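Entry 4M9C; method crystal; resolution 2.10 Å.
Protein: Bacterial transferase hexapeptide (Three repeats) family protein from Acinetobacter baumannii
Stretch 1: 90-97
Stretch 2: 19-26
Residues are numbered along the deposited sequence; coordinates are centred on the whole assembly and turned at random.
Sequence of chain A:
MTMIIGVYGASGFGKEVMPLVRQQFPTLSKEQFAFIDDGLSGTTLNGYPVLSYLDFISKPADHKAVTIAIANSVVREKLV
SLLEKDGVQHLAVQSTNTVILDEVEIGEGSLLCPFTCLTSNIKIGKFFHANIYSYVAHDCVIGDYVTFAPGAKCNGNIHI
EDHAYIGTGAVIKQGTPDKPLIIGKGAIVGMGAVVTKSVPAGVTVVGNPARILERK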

# COMPACT_ATOMS: atom_id res chain seq x y z
N HIS A 90 -19.01 11.53 19.08
CA HIS A 90 -18.41 10.72 18.03
C HIS A 90 -16.91 10.99 17.94
O HIS A 90 -16.49 12.13 17.85
CB HIS A 90 -19.03 11.06 16.68
CG HIS A 90 -20.51 10.83 16.63
ND1 HIS A 90 -21.07 9.57 16.70
CD2 HIS A 90 -21.54 11.70 16.50
CE1 HIS A 90 -22.38 9.68 16.62
NE2 HIS A 90 -22.69 10.96 16.50
N LEU A 91 -16.12 9.92 17.95
CA LEU A 91 -14.67 10.03 17.86
C LEU A 91 -14.18 9.94 16.42
O LEU A 91 -14.76 9.23 15.59
CB LEU A 91 -14.03 8.92 18.67
CG LEU A 91 -14.33 8.96 20.16
CD1 LEU A 91 -13.83 7.69 20.82
CD2 LEU A 91 -13.66 10.18 20.77
N ALA A 92 -13.10 10.66 16.13
CA ALA A 92 -12.36 10.46 14.89
C ALA A 92 -11.11 9.65 15.22
O ALA A 92 -10.42 9.94 16.20
CB ALA A 92 -11.98 11.81 14.27
N VAL A 93 -10.83 8.65 14.41
CA VAL A 93 -9.71 7.76 14.69
C VAL A 93 -8.85 7.66 13.43
O VAL A 93 -9.36 7.37 12.36
CB VAL A 93 -10.23 6.36 15.07
CG1 VAL A 93 -9.09 5.37 15.25
CG2 VAL A 93 -11.04 6.45 16.34
N GLN A 94 -7.55 7.93 13.57
CA GLN A 94 -6.60 7.71 12.48
C GLN A 94 -5.59 6.68 12.93
O GLN A 94 -5.62 6.21 14.06
CB GLN A 94 -5.81 8.98 12.14
CG GLN A 94 -6.64 10.21 11.88
CD GLN A 94 -6.95 10.97 13.15
OE1 GLN A 94 -8.10 11.37 13.37
NE2 GLN A 94 -5.93 11.19 13.99
N SER A 95 -4.67 6.35 12.04
CA SER A 95 -3.56 5.49 12.40
C SER A 95 -2.32 6.35 12.42
O SER A 95 -2.29 7.40 11.78
CB SER A 95 -3.41 4.38 11.38
OG SER A 95 -4.63 3.68 11.28
N THR A 96 -1.31 5.90 13.14
CA THR A 96 -0.05 6.62 13.22
C THR A 96 0.53 6.92 11.84
O THR A 96 1.02 8.01 11.59
CB THR A 96 0.98 5.85 14.05
OG1 THR A 96 0.44 5.62 15.36
CG2 THR A 96 2.30 6.64 14.18
N ASN A 97 0.47 5.95 10.94
CA ASN A 97 1.10 6.16 9.64
C ASN A 97 0.18 6.76 8.57
O ASN A 97 0.57 6.84 7.40
CB ASN A 97 1.78 4.88 9.12
CG ASN A 97 0.78 3.80 8.74
OD1 ASN A 97 -0.43 4.02 8.77
ND2 ASN A 97 1.28 2.63 8.38
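Stretch 2, residues 19-26: PLVRQQFP

A single water ties the main chains of the two stretches together: it donates to Leu-20 O at 2.8 Å and to Gln-94 O at 2.6 Å, bridging two carbonyl oxygens that lie 4.4 Å apart and, both being acceptors, could not bond to each other. Leu-20 O also accepts from Gln-24 N (2.9 Å), so the water takes up an oxygen already engaged in the helix.

Stretch 2 is helical from Pro-19 to Gln-24, continuing a helix that begins earlier in the chain and is kinked at Pro-19, whose ring nitrogen has no hydrogen to give to the preceding turn. Gln-23 N to Pro-19 O (3.0 Å) and Phe-25 N to Val-21 O (3.2 Å) carry the helical bonding onward; Phe-25 N also makes a weak bond to Arg-22 O (3.3 Å). Phe-25, at phi/psi -129/69, is the first residue to leave helical geometry. Stretch 1 is largely extended from His-90 to Ser-95 and turns to helical angles at Thr-96 (-54/-42). The chains approach most closely where the CA atoms of Val-93 and Val-21 stand 6.0 Å apart and those of Ser-95 and Leu-20 6.2 Å; as stretch 1 advances from Val-93 to Ser-95, its nearest partner steps back from Val-21 to Leu-20, so stretch 1 passes across the helix rather than along it. Together they bury 450 Å².

The apolar part of the contact is built on alternate residues of stretch 1. Leu-91, its CA-to-CB bond toward the helix, places CD2 3.7 Å from Phe-25 CZ, meeting the ring obliquely, and CD1 4.1 Å from Val-21 CG2. Val-93 divides its methyls between neighbours on the helix, with CG1 3.8 Å from Leu-20 CB and CG2 4.0 Å from Val-21 CG2. Farther along, Ser-95 OG lies 3.7 Å from Leu-20 CD2, its polar needs met elsewhere in the structure.

Gln-24 has the largest area covered by the other stretch. With chi1 in t and chi2 in p, its side chain reaches the extended backbone, where OE1 accepts a hydrogen bond from Gln-94 N at 2.8 Å with an N-H...acceptor angle of 162°. The same OE1 lies 3.5 Å from Val-93 CA, and Gln-24 CD is 3.7 Å from Ala-92 O, so this side chain runs beside three consecutive residues. One turn away from Pro-19, the exposed Gln-23 points its CA-to-CB bond toward stretch 1 and brings NE2 to 3.0 Å from Thr-96 OG1.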

# COMPACT_ATOMS: atom_id res chain seq x y z
N PRO A 19 -7.34 -1.22 19.07
CA PRO A 19 -5.98 -0.73 19.35
C PRO A 19 -5.69 0.62 18.69
O PRO A 19 -4.89 1.40 19.21
CB PRO A 19 -5.08 -1.83 18.78
CG PRO A 19 -5.96 -2.64 17.88
CD PRO A 19 -7.33 -2.55 18.44
N LEU A 20 -6.35 0.91 17.57
CA LEU A 20 -6.20 2.22 16.94
C LEU A 20 -6.72 3.31 17.86
O LEU A 20 -6.07 4.34 18.05
CB LEU A 20 -6.94 2.27 15.59
CG LEU A 20 -6.46 1.28 14.52
CD1 LEU A 20 -7.30 1.42 13.25
CD2 LEU A 20 -4.97 1.49 14.23
N VAL A 21 -7.91 3.10 18.43
CA VAL A 21 -8.49 4.10 19.31
C VAL A 21 -7.72 4.20 20.64
O VAL A 21 -7.64 5.27 21.23
CB VAL A 21 -10.01 3.90 19.52
CG1 VAL A 21 -10.30 2.69 20.40
CG2 VAL A 21 -10.62 5.16 20.12
N ARG A 22 -7.13 3.08 21.09
CA ARG A 22 -6.24 3.11 22.25
C ARG A 22 -5.08 4.07 21.99
O ARG A 22 -4.75 4.90 22.85
CB ARG A 22 -5.67 1.73 22.56
CG ARG A 22 -6.67 0.72 23.16
CD ARG A 22 -7.20 1.14 24.54
NE ARG A 22 -6.14 1.56 25.46
CZ ARG A 22 -5.39 0.73 26.18
NH1 ARG A 22 -5.58 -0.59 26.10
NH2 ARG A 22 -4.45 1.21 26.99
N GLN A 23 -4.47 3.95 20.81
CA GLN A 23 -3.35 4.80 20.42
C GLN A 23 -3.78 6.24 20.16
O GLN A 23 -2.99 7.16 20.34
CB GLN A 23 -2.68 4.28 19.15
CG GLN A 23 -1.93 2.98 19.29
CD GLN A 23 -1.20 2.62 18.01
OE1 GLN A 23 -1.13 1.45 17.62
NE2 GLN A 23 -0.66 3.63 17.34
N GLN A 24 -5.01 6.43 19.70
CA GLN A 24 -5.54 7.78 19.48
C GLN A 24 -5.61 8.55 20.81
O GLN A 24 -5.38 9.76 20.86
CB GLN A 24 -6.93 7.71 18.85
CG GLN A 24 -7.43 9.03 18.29
CD GLN A 24 -6.82 9.32 16.94
OE1 GLN A 24 -6.63 8.41 16.13
NE2 GLN A 24 -6.49 10.59 16.69
N PHE A 25 -5.92 7.83 21.89
CA PHE A 25 -6.09 8.42 23.23
C PHE A 25 -5.26 7.67 24.26
O PHE A 25 -5.80 6.99 25.14
CB PHE A 25 -7.57 8.42 23.63
CG PHE A 25 -8.43 9.21 22.70
CD1 PHE A 25 -8.50 10.59 22.81
CD2 PHE A 25 -9.12 8.59 21.68
CE1 PHE A 25 -9.27 11.33 21.93
CE2 PHE A 25 -9.89 9.32 20.81
CZ PHE A 25 -9.96 10.70 20.93
N PRO A 26 -3.93 7.79 24.16
CA PRO A 26 -2.98 6.97 24.91
C PRO A 26 -2.98 7.21 26.42
O PRO A 26 -2.53 6.34 27.17
CB PRO A 26 -1.62 7.35 24.31
CG PRO A 26 -1.83 8.73 23.75
CD PRO A 26 -3.26 8.75 23.27
O HOH W 1 -4.27 5.11 16.05